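Local coordinates for protein transglutaminase elicitor (Phytophthora sojae, PDB 3TW5) that catalyses protein cross-linking as a transglutaminase and probably acts as a pathogen-associated molecular pattern that elicits plant innate immunity, at residues Thr219-Val224 / Phe332-Lys337; Asn232-Gly237 / Ser278-Thr283; Ala203-Ala208 / Asp328-Leu333; Ser35-Pro40 / Ser132-Leu137; Asp25-Gly30 / Leu213-Ser218. The protein carries 1 engineered substitution. All coordinates share one frame; numbering follows the deposited sequence.

Contact 1: residues Thr219-Val224 / Phe332-Lys337; sequences TFVADV and FLWLPK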
# COMPACT_ATOMS: atom_id res chain seq x y z
N THR A 219 -10.37 -2.26 5.29
CA THR A 219 -9.05 -2.77 4.89
C THR A 219 -7.91 -1.83 5.32
O THR A 219 -8.15 -0.78 5.92
CB THR A 219 -8.98 -3.10 3.37
OG1 THR A 219 -7.75 -3.76 3.08
CG2 THR A 219 -9.11 -1.84 2.53
N PHE A 220 -6.67 -2.22 5.01
CA PHE A 220 -5.48 -1.45 5.41
C PHE A 220 -4.37 -1.49 4.36
O PHE A 220 -4.52 -2.09 3.30
CB PHE A 220 -4.96 -1.92 6.77
CG PHE A 220 -4.70 -3.41 6.85
CD1 PHE A 220 -3.51 -3.95 6.38
CD2 PHE A 220 -5.64 -4.26 7.42
CE1 PHE A 220 -3.27 -5.32 6.46
CE2 PHE A 220 -5.40 -5.63 7.51
CZ PHE A 220 -4.22 -6.16 7.02
N VAL A 221 -3.25 -0.84 4.68
CA VAL A 221 -2.06 -0.82 3.84
C VAL A 221 -0.94 -1.56 4.56
O VAL A 221 -0.74 -1.38 5.76
CB VAL A 221 -1.61 0.63 3.53
CG1 VAL A 221 -0.42 0.64 2.59
CG2 VAL A 221 -2.75 1.44 2.94
N ALA A 222 -0.22 -2.40 3.82
CA ALA A 222 0.84 -3.24 4.39
C ALA A 222 2.16 -3.11 3.65
O ALA A 222 2.18 -2.89 2.44
CB ALA A 222 0.39 -4.69 4.42
N ASP A 223 3.26 -3.24 4.39
CA ASP A 223 4.58 -3.40 3.79
C ASP A 223 4.84 -4.88 3.63
O ASP A 223 4.96 -5.60 4.62
CB ASP A 223 5.68 -2.76 4.64
CG ASP A 223 7.08 -2.93 4.04
OD1 ASP A 223 7.20 -3.33 2.86
OD2 ASP A 223 8.07 -2.65 4.75
N VAL A 224 4.91 -5.34 2.39
CA VAL A 224 4.96 -6.78 2.11
C VAL A 224 6.35 -7.29 1.71
O VAL A 224 6.52 -8.48 1.44
CB VAL A 224 3.92 -7.18 1.04
CG1 VAL A 224 2.51 -6.99 1.58
CG2 VAL A 224 4.13 -6.38 -0.25
N PHE A 332 4.69 -3.44 8.92
CA PHE A 332 3.67 -2.60 9.55
C PHE A 332 2.33 -2.64 8.83
O PHE A 332 2.25 -3.01 7.66
CB PHE A 332 4.16 -1.15 9.69
CG PHE A 332 4.76 -0.59 8.43
CD1 PHE A 332 3.95 -0.17 7.38
CD2 PHE A 332 6.14 -0.45 8.31
CE1 PHE A 332 4.51 0.36 6.21
CE2 PHE A 332 6.71 0.08 7.15
CZ PHE A 332 5.89 0.49 6.10
N LEU A 333 1.28 -2.26 9.55
CA LEU A 333 -0.08 -2.14 9.00
C LEU A 333 -0.61 -0.75 9.34
O LEU A 333 -0.50 -0.30 10.49
CB LEU A 333 -1.00 -3.18 9.63
CG LEU A 333 -1.15 -4.62 9.11
CD1 LEU A 333 0.16 -5.37 9.01
CD2 LEU A 333 -2.12 -5.38 10.00
N TRP A 334 -1.18 -0.06 8.36
CA TRP A 334 -1.81 1.23 8.63
C TRP A 334 -3.07 1.49 7.82
O TRP A 334 -3.22 0.99 6.70
CB TRP A 334 -0.81 2.38 8.47
CG TRP A 334 -0.20 2.53 7.11
CD1 TRP A 334 0.87 1.84 6.61
CD2 TRP A 334 -0.60 3.44 6.08
NE1 TRP A 334 1.16 2.26 5.34
CE2 TRP A 334 0.27 3.24 4.98
CE3 TRP A 334 -1.61 4.40 5.97
CZ2 TRP A 334 0.16 3.97 3.80
CZ3 TRP A 334 -1.72 5.13 4.79
CH2 TRP A 334 -0.84 4.91 3.72
N LEU A 335 -3.98 2.27 8.40
CA LEU A 335 -5.22 2.66 7.74
C LEU A 335 -5.30 4.17 7.60
O LEU A 335 -4.96 4.90 8.54
CB LEU A 335 -6.44 2.18 8.54
CG LEU A 335 -6.56 0.73 9.01
CD1 LEU A 335 -5.90 0.55 10.37
CD2 LEU A 335 -8.03 0.35 9.09
N PRO A 336 -5.74 4.66 6.43
CA PRO A 336 -6.05 6.08 6.31
C PRO A 336 -7.41 6.38 6.96
O PRO A 336 -8.41 5.74 6.62
CB PRO A 336 -6.10 6.31 4.80
CG PRO A 336 -6.44 4.98 4.23
CD PRO A 336 -5.85 3.96 5.14
N LYS A 337 -7.43 7.33 7.90
CA LYS A 337 -8.64 7.67 8.64
C LYS A 337 -9.75 8.21 7.74
O LYS A 337 -10.91 7.82 7.87
CB LYS A 337 -8.34 8.69 9.74
CG LYS A 337 -7.68 8.12 10.98
CD LYS A 337 -7.73 9.14 12.11
CE LYS A 337 -6.99 8.66 13.35
NZ LYS A 337 -7.15 9.62 14.49
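Val-221 and Trp-334 form a hydrogen-bonded antiparallel pair: Val-221 N lies 2.7 Å from Trp-334 O, and Trp-334 N returns the bond to Val-221 O at 2.9 Å. A weak third bond runs from Asp-223 N to Phe-332 O (3.4 Å). Between them Ala-222 and Leu-333 make the non-hydrogen-bonded pair. Strands 221-223 and 333-336 are thereby neighbours in the curled antiparallel sheet, packed against helix 128-137 on the Val-221/Trp-334 face, consistent with a papain-like fold of peptidase clan CA. Three rings each take a CH-pi contact over one face. Val-221 CB sits 3.7 Å from the centroid of the Trp-334 five-membered ring, while Trp-334 NE1 bonds to Asn-232 OD1. Asp-223 CB lies over one face of the Phe-332 ring, 3.8 Å from its centroid; Asp-223 OD1 is held by Thr-225 and Trp-231. On the Ala-222 face, Leu-333 CD2 lies 3.9 Å from the Phe-220 centroid. Purely apolar packing continues with Phe-220 CB against Leu-335 CG (3.8 Å).

Contact 2: residues Asn232-Gly237 / Ser278-Thr283; sequences NQPVRG and SWIYET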
# COMPACT_ATOMS: atom_id res chain seq x y z
N ASN A 232 4.47 -0.15 -0.15
CA ASN A 232 3.10 -0.06 0.32
C ASN A 232 2.12 -0.62 -0.70
O ASN A 232 2.17 -0.27 -1.88
CB ASN A 232 2.73 1.38 0.66
CG ASN A 232 3.46 1.90 1.87
OD1 ASN A 232 2.93 1.91 2.98
ND2 ASN A 232 4.70 2.34 1.67
N GLN A 233 1.24 -1.51 -0.23
CA GLN A 233 0.20 -2.10 -1.07
C GLN A 233 -1.12 -2.08 -0.31
O GLN A 233 -1.14 -2.38 0.88
CB GLN A 233 0.55 -3.55 -1.44
CG GLN A 233 2.02 -3.85 -1.76
CD GLN A 233 2.46 -3.33 -3.12
OE1 GLN A 233 1.67 -3.22 -4.05
NE2 GLN A 233 3.74 -3.00 -3.23
N PRO A 234 -2.23 -1.73 -1.00
CA PRO A 234 -3.54 -1.82 -0.36
C PRO A 234 -4.03 -3.26 -0.32
O PRO A 234 -3.97 -3.97 -1.33
CB PRO A 234 -4.42 -0.97 -1.27
CG PRO A 234 -3.80 -1.07 -2.61
CD PRO A 234 -2.32 -1.23 -2.38
N VAL A 235 -4.50 -3.70 0.84
CA VAL A 235 -4.95 -5.09 1.02
C VAL A 235 -6.36 -5.29 0.47
O VAL A 235 -7.24 -4.44 0.65
CB VAL A 235 -4.84 -5.53 2.51
CG1 VAL A 235 -5.49 -6.89 2.73
CG2 VAL A 235 -3.39 -5.57 2.94
N ARG A 236 -6.56 -6.40 -0.23
CA ARG A 236 -7.87 -6.77 -0.75
C ARG A 236 -8.57 -7.80 0.14
O ARG A 236 -9.79 -7.76 0.30
CB ARG A 236 -7.76 -7.32 -2.18
CG ARG A 236 -9.10 -7.51 -2.87
CD ARG A 236 -8.93 -8.19 -4.21
NE ARG A 236 -10.22 -8.43 -4.86
CZ ARG A 236 -10.36 -8.93 -6.08
NH1 ARG A 236 -9.29 -9.24 -6.81
NH2 ARG A 236 -11.57 -9.12 -6.59
N GLY A 237 -7.80 -8.72 0.72
CA GLY A 237 -8.38 -9.78 1.52
C GLY A 237 -7.44 -10.61 2.37
O GLY A 237 -6.22 -10.57 2.18
N SER A 278 -3.88 -10.95 0.75
CA SER A 278 -4.02 -10.63 -0.67
C SER A 278 -4.03 -9.12 -0.89
O SER A 278 -4.84 -8.41 -0.30
CB SER A 278 -5.29 -11.26 -1.25
OG SER A 278 -5.35 -12.64 -0.93
N TRP A 279 -3.13 -8.65 -1.75
CA TRP A 279 -3.02 -7.22 -2.02
C TRP A 279 -2.94 -6.91 -3.51
O TRP A 279 -2.70 -7.80 -4.33
CB TRP A 279 -1.80 -6.63 -1.30
CG TRP A 279 -0.50 -7.21 -1.74
CD1 TRP A 279 0.26 -6.81 -2.80
CD2 TRP A 279 0.21 -8.28 -1.12
NE1 TRP A 279 1.41 -7.56 -2.87
CE2 TRP A 279 1.40 -8.48 -1.86
CE3 TRP A 279 -0.03 -9.10 -0.00
CZ2 TRP A 279 2.34 -9.46 -1.52
CZ3 TRP A 279 0.90 -10.07 0.33
CH2 TRP A 279 2.07 -10.24 -0.43
N ILE A 280 -3.15 -5.64 -3.84
CA ILE A 280 -3.14 -5.16 -5.21
C ILE A 280 -1.73 -4.67 -5.56
O ILE A 280 -1.08 -4.03 -4.74
CB ILE A 280 -4.14 -4.00 -5.39
CG1 ILE A 280 -5.49 -4.32 -4.72
CG2 ILE A 280 -4.32 -3.66 -6.86
CD1 ILE A 280 -6.20 -5.58 -5.22
N TYR A 281 -1.27 -4.98 -6.77
CA TYR A 281 0.04 -4.50 -7.21
C TYR A 281 -0.03 -3.51 -8.40
O TYR A 281 -1.08 -3.35 -9.02
CB TYR A 281 1.04 -5.64 -7.44
CG TYR A 281 0.77 -6.56 -8.62
CD1 TYR A 281 1.43 -6.36 -9.84
CD2 TYR A 281 -0.10 -7.64 -8.51
CE1 TYR A 281 1.20 -7.20 -10.92
CE2 TYR A 281 -0.34 -8.49 -9.58
CZ TYR A 281 0.31 -8.26 -10.79
OH TYR A 281 0.09 -9.10 -11.86
N GLU A 282 1.11 -2.88 -8.69
CA GLU A 282 1.19 -1.77 -9.64
C GLU A 282 1.00 -2.17 -11.11
O GLU A 282 1.43 -3.24 -11.53
CB GLU A 282 2.54 -1.04 -9.49
CG GLU A 282 2.72 -0.31 -8.15
CD GLU A 282 3.19 -1.21 -7.00
OE1 GLU A 282 3.36 -2.43 -7.21
OE2 GLU A 282 3.38 -0.68 -5.89
N THR A 283 0.34 -1.29 -11.86
CA THR A 283 0.16 -1.45 -13.31
C THR A 283 -0.19 -0.12 -13.98
O THR A 283 -0.77 0.77 -13.36
CB THR A 283 -0.93 -2.50 -13.66
OG1 THR A 283 -1.02 -2.65 -15.08
CG2 THR A 283 -2.29 -2.09 -13.11
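Ser-278 O accepts two backbone N-H groups from consecutive residues, Arg-236 N at 2.6 Å and Gly-237 N at 3.1 Å. This is a classic beta bulge, set where the long strand 232-246 runs antiparallel to strand 269-280 in the main sheet. The extra residue is taken up by Arg-236, whose psi of -36° is far from extended, and the register slips by one between the Val-235/Trp-279 pair and the Gly-237/Ser-278 pair. Gly-237 O in turn accepts from Ser-278 N at 2.8 Å. Before the bulge, Ile-280 N reaches Pro-234 O at 3.1 Å, and the short strand segments make an angle of 132° between their directions.

Side chains pack round this backbone join. Gln-233 leans on the pyrrole side of Trp-279, its CB 3.5 Å from Trp-279 CD1 and its CG close to the same atom, approaching obliquely to the ring. The Pro-234 ring crosses Ile-280 at about a right angle, with Pro-234 CG 4.1 Å from Ile-280 CB. Arg-236 runs out extended to NE, which carries its guanidinium beyond the strand pair to a hydrogen bond between NH1 and Thr-299 OG1. The aliphatic root of that side chain stays behind: Arg-236 CB rests 3.8 Å from Ile-280 CD1.

Contact 3: residues Ala203-Ala208 / Asp328-Leu333; sequences AYFHIA and DHPDFL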
# COMPACT_ATOMS: atom_id res chain seq x y z
N ALA A 203 0.42 -12.69 16.38
CA ALA A 203 -0.84 -12.58 17.11
C ALA A 203 -1.56 -11.31 16.67
O ALA A 203 -2.73 -11.36 16.30
CB ALA A 203 -0.61 -12.55 18.61
N TYR A 204 -0.83 -10.19 16.68
CA TYR A 204 -1.40 -8.93 16.23
C TYR A 204 -1.81 -9.01 14.76
O TYR A 204 -2.91 -8.58 14.40
CB TYR A 204 -0.45 -7.75 16.48
CG TYR A 204 -1.01 -6.48 15.89
CD1 TYR A 204 -2.13 -5.87 16.44
CD2 TYR A 204 -0.45 -5.92 14.75
CE1 TYR A 204 -2.68 -4.73 15.89
CE2 TYR A 204 -0.99 -4.77 14.18
CZ TYR A 204 -2.10 -4.18 14.76
OH TYR A 204 -2.64 -3.05 14.20
N PHE A 205 -0.95 -9.57 13.92
CA PHE A 205 -1.25 -9.72 12.50
C PHE A 205 -2.60 -10.41 12.27
O PHE A 205 -3.45 -9.88 11.55
CB PHE A 205 -0.12 -10.48 11.78
CG PHE A 205 -0.43 -10.80 10.34
CD1 PHE A 205 -0.40 -9.81 9.36
CD2 PHE A 205 -0.74 -12.10 9.96
CE1 PHE A 205 -0.69 -10.10 8.03
CE2 PHE A 205 -1.03 -12.40 8.63
CZ PHE A 205 -1.00 -11.40 7.67
N HIS A 206 -2.79 -11.57 12.90
CA HIS A 206 -4.02 -12.35 12.76
C HIS A 206 -5.23 -11.57 13.28
O HIS A 206 -6.22 -11.43 12.58
CB HIS A 206 -3.91 -13.71 13.45
CG HIS A 206 -5.01 -14.67 13.10
ND1 HIS A 206 -4.93 -15.55 12.04
CD2 HIS A 206 -6.21 -14.89 13.68
CE1 HIS A 206 -6.04 -16.26 11.98
NE2 HIS A 206 -6.83 -15.88 12.96
N ILE A 207 -5.13 -11.07 14.52
CA ILE A 207 -6.21 -10.32 15.16
C ILE A 207 -6.65 -9.12 14.32
O ILE A 207 -7.84 -8.92 14.09
CB ILE A 207 -5.83 -9.88 16.60
CG1 ILE A 207 -5.70 -11.10 17.52
CG2 ILE A 207 -6.87 -8.90 17.16
CD1 ILE A 207 -4.92 -10.85 18.79
N ALA A 208 -5.68 -8.34 13.85
CA ALA A 208 -5.95 -7.16 13.02
C ALA A 208 -6.58 -7.55 11.68
O ALA A 208 -7.62 -7.00 11.31
CB ALA A 208 -4.68 -6.35 12.80
N ASP A 328 10.19 -13.20 6.42
CA ASP A 328 9.28 -12.75 5.37
C ASP A 328 7.86 -12.52 5.88
O ASP A 328 6.95 -13.32 5.63
CB ASP A 328 9.30 -13.74 4.20
CG ASP A 328 8.58 -13.22 2.98
OD1 ASP A 328 8.39 -11.99 2.85
OD2 ASP A 328 8.20 -14.06 2.12
N HIS A 329 7.68 -11.41 6.59
CA HIS A 329 6.37 -11.01 7.12
C HIS A 329 6.25 -9.48 7.13
O HIS A 329 7.26 -8.79 7.24
CB HIS A 329 6.16 -11.59 8.52
CG HIS A 329 7.09 -11.05 9.56
ND1 HIS A 329 6.78 -9.95 10.34
CD2 HIS A 329 8.32 -11.45 9.96
CE1 HIS A 329 7.78 -9.71 11.17
NE2 HIS A 329 8.73 -10.60 10.95
N PRO A 330 5.01 -8.96 7.00
CA PRO A 330 4.78 -7.51 6.94
C PRO A 330 5.40 -6.74 8.11
O PRO A 330 5.28 -7.16 9.26
CB PRO A 330 3.26 -7.39 6.97
CG PRO A 330 2.78 -8.67 6.41
CD PRO A 330 3.74 -9.70 6.90
N ASP A 331 6.06 -5.63 7.79
CA ASP A 331 6.71 -4.79 8.80
C ASP A 331 5.70 -3.97 9.61
O ASP A 331 5.84 -3.83 10.82
CB ASP A 331 7.76 -3.88 8.17
CG ASP A 331 9.11 -4.56 7.99
OD1 ASP A 331 9.51 -5.37 8.86
OD2 ASP A 331 9.79 -4.29 6.97
N PHE A 332 4.69 -3.44 8.92
CA PHE A 332 3.67 -2.60 9.55
C PHE A 332 2.33 -2.64 8.83
O PHE A 332 2.25 -3.01 7.66
CB PHE A 332 4.16 -1.15 9.69
CG PHE A 332 4.76 -0.59 8.43
CD1 PHE A 332 3.95 -0.17 7.38
CD2 PHE A 332 6.14 -0.45 8.31
CE1 PHE A 332 4.51 0.36 6.21
CE2 PHE A 332 6.71 0.08 7.15
CZ PHE A 332 5.89 0.49 6.10
N LEU A 333 1.28 -2.26 9.55
CA LEU A 333 -0.08 -2.14 9.00
C LEU A 333 -0.61 -0.75 9.34
O LEU A 333 -0.50 -0.30 10.49
CB LEU A 333 -1.00 -3.18 9.63
CG LEU A 333 -1.15 -4.62 9.11
CD1 LEU A 333 0.16 -5.37 9.01
CD2 LEU A 333 -2.12 -5.38 10.00
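Tyr-204 and Phe-205, with Ala-208 a turn later, turn one side of helix 202-215 toward Pro-330 and Leu-333, so that a helix packs on the loop leading into strand 333-336 of the main sheet. The contact is small, 188 Å² in all, and wholly apolar across the two segments.

Tyr-204 comes first. Its CE2 stands 4.4 Å from Leu-333 CD2, a loose touch, while its hydroxyl is hydrogen-bonded to Thr-175 OG1 on the strand that pairs with 333-336. Phe-205 follows with CG anti to the backbone N (chi1 174°), and its ring meets Pro-330 of the loop and Leu-333, the first residue of the strand. The Pro-330 and Phe-205 side chains cross at about a right angle, with Pro-330 CG 4.1 Å from Phe-205 CE1. Leu-333 CD1 lies at the ring edge, near its plane, 4.5 Å from Phe-205 CD1. Tyr-304 of strand 299-310 meets Phe-205 edge-to-face and also touches Pro-330, joining helix, loop and sheet.

One turn on, Ala-208, whose N bonds to Tyr-204 O (2.8 Å), lays its methyl over one face of the Tyr-204 ring, offset toward the rim. The two branches of Leu-333 thus have different partners: CD1 meets Phe-205, while CD2 serves both Tyr-204 and Ala-208, 3.9 Å from Ala-208 CB.

Contact 4: residues Ser35-Pro40 / Ser132-Leu137; sequences SPWAGP and SPAAIL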
# COMPACT_ATOMS: atom_id res chain seq x y z
N SER A 35 -12.93 -3.77 -4.23
CA SER A 35 -11.49 -3.92 -4.15
C SER A 35 -10.80 -2.57 -4.36
O SER A 35 -11.27 -1.75 -5.15
CB SER A 35 -10.99 -4.92 -5.19
OG SER A 35 -9.57 -4.96 -5.23
N PRO A 36 -9.70 -2.32 -3.63
CA PRO A 36 -8.87 -1.17 -3.95
C PRO A 36 -8.35 -1.29 -5.38
O PRO A 36 -8.01 -2.39 -5.82
CB PRO A 36 -7.71 -1.29 -2.96
CG PRO A 36 -8.25 -2.06 -1.82
CD PRO A 36 -9.21 -3.04 -2.44
N TRP A 37 -8.33 -0.18 -6.11
CA TRP A 37 -7.93 -0.21 -7.52
C TRP A 37 -6.43 -0.29 -7.74
O TRP A 37 -5.64 0.14 -6.89
CB TRP A 37 -8.53 0.97 -8.30
CG TRP A 37 -8.41 2.32 -7.64
CD1 TRP A 37 -9.36 2.94 -6.87
CD2 TRP A 37 -7.31 3.24 -7.73
NE1 TRP A 37 -8.91 4.17 -6.47
CE2 TRP A 37 -7.66 4.38 -6.98
CE3 TRP A 37 -6.06 3.19 -8.37
CZ2 TRP A 37 -6.80 5.48 -6.85
CZ3 TRP A 37 -5.21 4.28 -8.23
CH2 TRP A 37 -5.59 5.41 -7.48
N ALA A 38 -6.03 -0.84 -8.88
CA ALA A 38 -4.63 -0.96 -9.23
C ALA A 38 -4.13 0.31 -9.90
O ALA A 38 -4.88 0.97 -10.63
CB ALA A 38 -4.41 -2.16 -10.13
N GLY A 39 -2.88 0.65 -9.65
CA GLY A 39 -2.24 1.83 -10.21
C GLY A 39 -0.76 1.81 -9.89
O GLY A 39 -0.33 1.10 -8.99
N PRO A 40 0.05 2.59 -10.63
CA PRO A 40 1.48 2.53 -10.40
C PRO A 40 1.92 3.37 -9.21
O PRO A 40 1.14 4.15 -8.66
CB PRO A 40 2.07 3.09 -11.69
CG PRO A 40 1.03 3.97 -12.24
CD PRO A 40 -0.30 3.59 -11.65
N SER A 132 -1.71 3.69 -2.39
CA SER A 132 -2.42 2.69 -1.59
C SER A 132 -3.67 3.23 -0.88
O SER A 132 -4.75 2.66 -1.04
CB SER A 132 -1.47 2.02 -0.59
OG SER A 132 -0.33 1.51 -1.25
N PRO A 133 -3.53 4.32 -0.09
CA PRO A 133 -4.73 4.86 0.55
C PRO A 133 -5.73 5.44 -0.45
O PRO A 133 -6.93 5.43 -0.18
CB PRO A 133 -4.17 5.96 1.46
CG PRO A 133 -2.86 6.31 0.88
CD PRO A 133 -2.32 5.04 0.32
N ALA A 134 -5.23 5.94 -1.58
CA ALA A 134 -6.10 6.44 -2.64
C ALA A 134 -6.88 5.29 -3.28
O ALA A 134 -8.07 5.42 -3.56
CB ALA A 134 -5.30 7.20 -3.68
N ALA A 135 -6.20 4.16 -3.48
CA ALA A 135 -6.85 2.94 -3.97
C ALA A 135 -8.02 2.52 -3.09
O ALA A 135 -9.09 2.16 -3.59
CB ALA A 135 -5.84 1.83 -4.09
N ILE A 136 -7.82 2.59 -1.77
CA ILE A 136 -8.85 2.24 -0.81
C ILE A 136 -9.98 3.28 -0.77
O ILE A 136 -11.11 2.98 -1.16
CB ILE A 136 -8.26 2.04 0.61
CG1 ILE A 136 -7.22 0.92 0.61
CG2 ILE A 136 -9.38 1.75 1.63
CD1 ILE A 136 -6.25 0.96 1.77
N LEU A 137 -9.65 4.50 -0.35
CA LEU A 137 -10.66 5.52 -0.05
C LEU A 137 -11.35 6.09 -1.28
O LEU A 137 -12.51 6.48 -1.21
CB LEU A 137 -10.05 6.67 0.77
CG LEU A 137 -9.53 6.38 2.18
CD1 LEU A 137 -8.80 7.61 2.68
CD2 LEU A 137 -10.63 5.97 3.15
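Ala-135 is the bump of this contact, and Pro-36 with Trp-37 forms the hollow that receives it. The methyl rests in the angle formed by the proline ring and the loop backbone, Ala-135 CB lying 3.8 Å from Pro-36 CB and 3.3 Å from Trp-37 O. The alpha carbon of the same residue lies under the indole: Ala-135 CA is 3.5 Å from the centroid of the Trp-37 five-membered ring, 17° off its normal, a CH-pi contact over the face. Trp-37 CG stands between backbone N and carbonyl carbon (chi1 46°), and the indole lies with one face on Ala-135 CA.

Smaller bumps flank this central fit. At the benzo end, Trp-37 CZ2 rests 3.9 Å from Ala-134 CB. At the other end, Pro-36 and Ile-136 lie side by side and point the same way, with Pro-36 CG 4.0 Å from Ile-136 CG1. The flat indole and proline can come close to helix 128-137 because two successive alanines leave its surface low there, and the loop that follows strand 29-31 packs against it.

The polar atoms of Trp-37 find partners outside the two segments: Trp-37 NE1 bonds to Glu-138 O just beyond the helix, and Trp-37 O accepts from Trp-131 NE1. The chemistry therefore implies a buried, mainly apolar fit, with the NE1 bond to Glu-138 O helping to hold the indole's orientation.

Contact 5: residues Asp25-Gly30 / Leu213-Ser218; sequences DLPTVG and LGKLNS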
# COMPACT_ATOMS: atom_id res chain seq x y z
N ASP A 25 -13.90 -17.52 17.53
CA ASP A 25 -14.94 -16.55 17.17
C ASP A 25 -14.54 -15.62 16.02
O ASP A 25 -15.36 -14.84 15.53
CB ASP A 25 -15.35 -15.73 18.40
CG ASP A 25 -15.99 -16.59 19.49
OD1 ASP A 25 -16.44 -17.71 19.18
OD2 ASP A 25 -16.03 -16.13 20.66
N LEU A 26 -13.27 -15.69 15.60
CA LEU A 26 -12.79 -14.88 14.49
C LEU A 26 -13.20 -15.48 13.15
O LEU A 26 -13.29 -16.70 13.02
CB LEU A 26 -11.26 -14.74 14.54
CG LEU A 26 -10.64 -13.82 15.59
CD1 LEU A 26 -9.14 -14.01 15.60
CD2 LEU A 26 -10.99 -12.36 15.34
N PRO A 27 -13.47 -14.62 12.15
CA PRO A 27 -13.73 -15.14 10.81
C PRO A 27 -12.45 -15.71 10.19
O PRO A 27 -11.35 -15.33 10.57
CB PRO A 27 -14.18 -13.89 10.04
CG PRO A 27 -13.61 -12.75 10.78
CD PRO A 27 -13.62 -13.16 12.22
N THR A 28 -12.62 -16.64 9.25
CA THR A 28 -11.49 -17.28 8.59
C THR A 28 -11.32 -16.75 7.18
O THR A 28 -10.42 -17.16 6.44
CB THR A 28 -11.66 -18.82 8.55
OG1 THR A 28 -12.83 -19.15 7.81
CG2 THR A 28 -11.78 -19.38 9.96
N VAL A 29 -12.20 -15.82 6.80
CA VAL A 29 -12.16 -15.16 5.50
C VAL A 29 -12.74 -13.75 5.60
O VAL A 29 -13.77 -13.53 6.26
CB VAL A 29 -12.88 -16.00 4.40
CG1 VAL A 29 -14.36 -16.23 4.75
CG2 VAL A 29 -12.73 -15.36 3.02
N GLY A 30 -12.06 -12.80 4.98
CA GLY A 30 -12.53 -11.42 4.91
C GLY A 30 -12.05 -10.79 3.62
O GLY A 30 -10.85 -10.70 3.38
N LEU A 213 -10.66 -6.87 7.94
CA LEU A 213 -11.20 -7.44 6.71
C LEU A 213 -12.50 -8.22 6.92
O LEU A 213 -13.39 -8.20 6.06
CB LEU A 213 -10.17 -8.34 6.01
CG LEU A 213 -9.05 -7.81 5.10
CD1 LEU A 213 -9.57 -6.86 4.02
CD2 LEU A 213 -7.94 -7.17 5.89
N GLY A 214 -12.61 -8.91 8.05
CA GLY A 214 -13.73 -9.82 8.31
C GLY A 214 -14.92 -9.23 9.04
O GLY A 214 -16.05 -9.30 8.53
N LYS A 215 -14.69 -8.67 10.22
CA LYS A 215 -15.77 -8.15 11.07
C LYS A 215 -16.16 -6.70 10.80
O LYS A 215 -17.31 -6.31 11.03
CB LYS A 215 -15.42 -8.32 12.55
CG LYS A 215 -15.48 -9.76 13.06
CD LYS A 215 -14.95 -9.85 14.48
CE LYS A 215 -16.02 -9.52 15.52
NZ LYS A 215 -16.85 -10.72 15.86
N LEU A 216 -15.21 -5.89 10.34
CA LEU A 216 -15.42 -4.44 10.27
C LEU A 216 -15.60 -3.87 8.86
O LEU A 216 -15.65 -2.65 8.68
CB LEU A 216 -14.30 -3.70 11.01
CG LEU A 216 -14.13 -4.01 12.51
CD1 LEU A 216 -12.77 -3.54 13.00
CD2 LEU A 216 -15.24 -3.39 13.35
N ASN A 217 -15.71 -4.76 7.87
CA ASN A 217 -15.93 -4.37 6.46
C ASN A 217 -14.96 -3.29 5.97
O ASN A 217 -15.34 -2.37 5.24
CB ASN A 217 -17.39 -3.95 6.23
CG ASN A 217 -18.37 -5.11 6.36
OD1 ASN A 217 -18.20 -6.16 5.74
ND2 ASN A 217 -19.41 -4.92 7.16
N SER A 218 -13.70 -3.42 6.38
CA SER A 218 -12.67 -2.42 6.09
C SER A 218 -11.38 -3.08 5.60
O SER A 218 -11.30 -4.30 5.49
CB SER A 218 -12.42 -1.56 7.34
OG SER A 218 -11.44 -0.57 7.11
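Gly-30 loses most surface here, and it does so against the last turn of a helix. Its alpha carbon lies 3.9 Å from Gly-214 CA and 3.5 Å from Leu-213 O, so two glycines face each other and backbone meets backbone with no side chain between. Leu-213 touches the carbonyl of the same residue, its CB 3.6 Å from Gly-30 O.

Pro-27 is the second main contributor. Its ring bears on the helix at the glycine, Pro-27 CG standing 3.8 Å from Gly-214 CA, and the absence of a side chain at Gly-214 gives the ring its seat. Lys-215, which loses as much area to this contact but stays exposed overall, also meets that ring: the two side chains cross at about a right angle, with Lys-215 CG 4.0 Å from Pro-27 CD. Beyond this aliphatic contact the lysine chain is bent at chi3 and again at chi4, the first bend placing CE (85°) and the second placing NZ on the side of Asp-25.

The neighbouring Leu-26 turns instead to His-206, Ala-210 and Asn-211 along the same helix. Strand 29-31 is bonded through Gly-30 to Phe-238 of strand 232-246, so the contact sets the wider, pi-type C-terminal turn of helix 202-215 against a short strand of the main antiparallel sheet, with glycines on both sides permitting close backbone approach.

From the N terminus, residues 25-30 open contact 5 and residues 35-40 open contact 4. Contact 4 closes first, at 132-137, nested inside the loop that contact 5 closes at 213-218. Contact 3 starts earlier on that same helix, at 203-208, so its loop crosses that of contact 5. Contact 1 then opens at 219-224, and contact 2, between 232-237 and 278-283, nests within the loops of both contact 1 and contact 3. Those two end on overlapping residues, sharing Phe-332 and Leu-333. Contact 1 pairs strands 221-223 and 333-336, contact 2 strands 232-246 and 269-280, and 221-223 lies beside 232-246 in the same sheet; contacts 3 and 5 bind helix 202-215 to the sheet region, and contact 4 packs an early loop on helix 128-137.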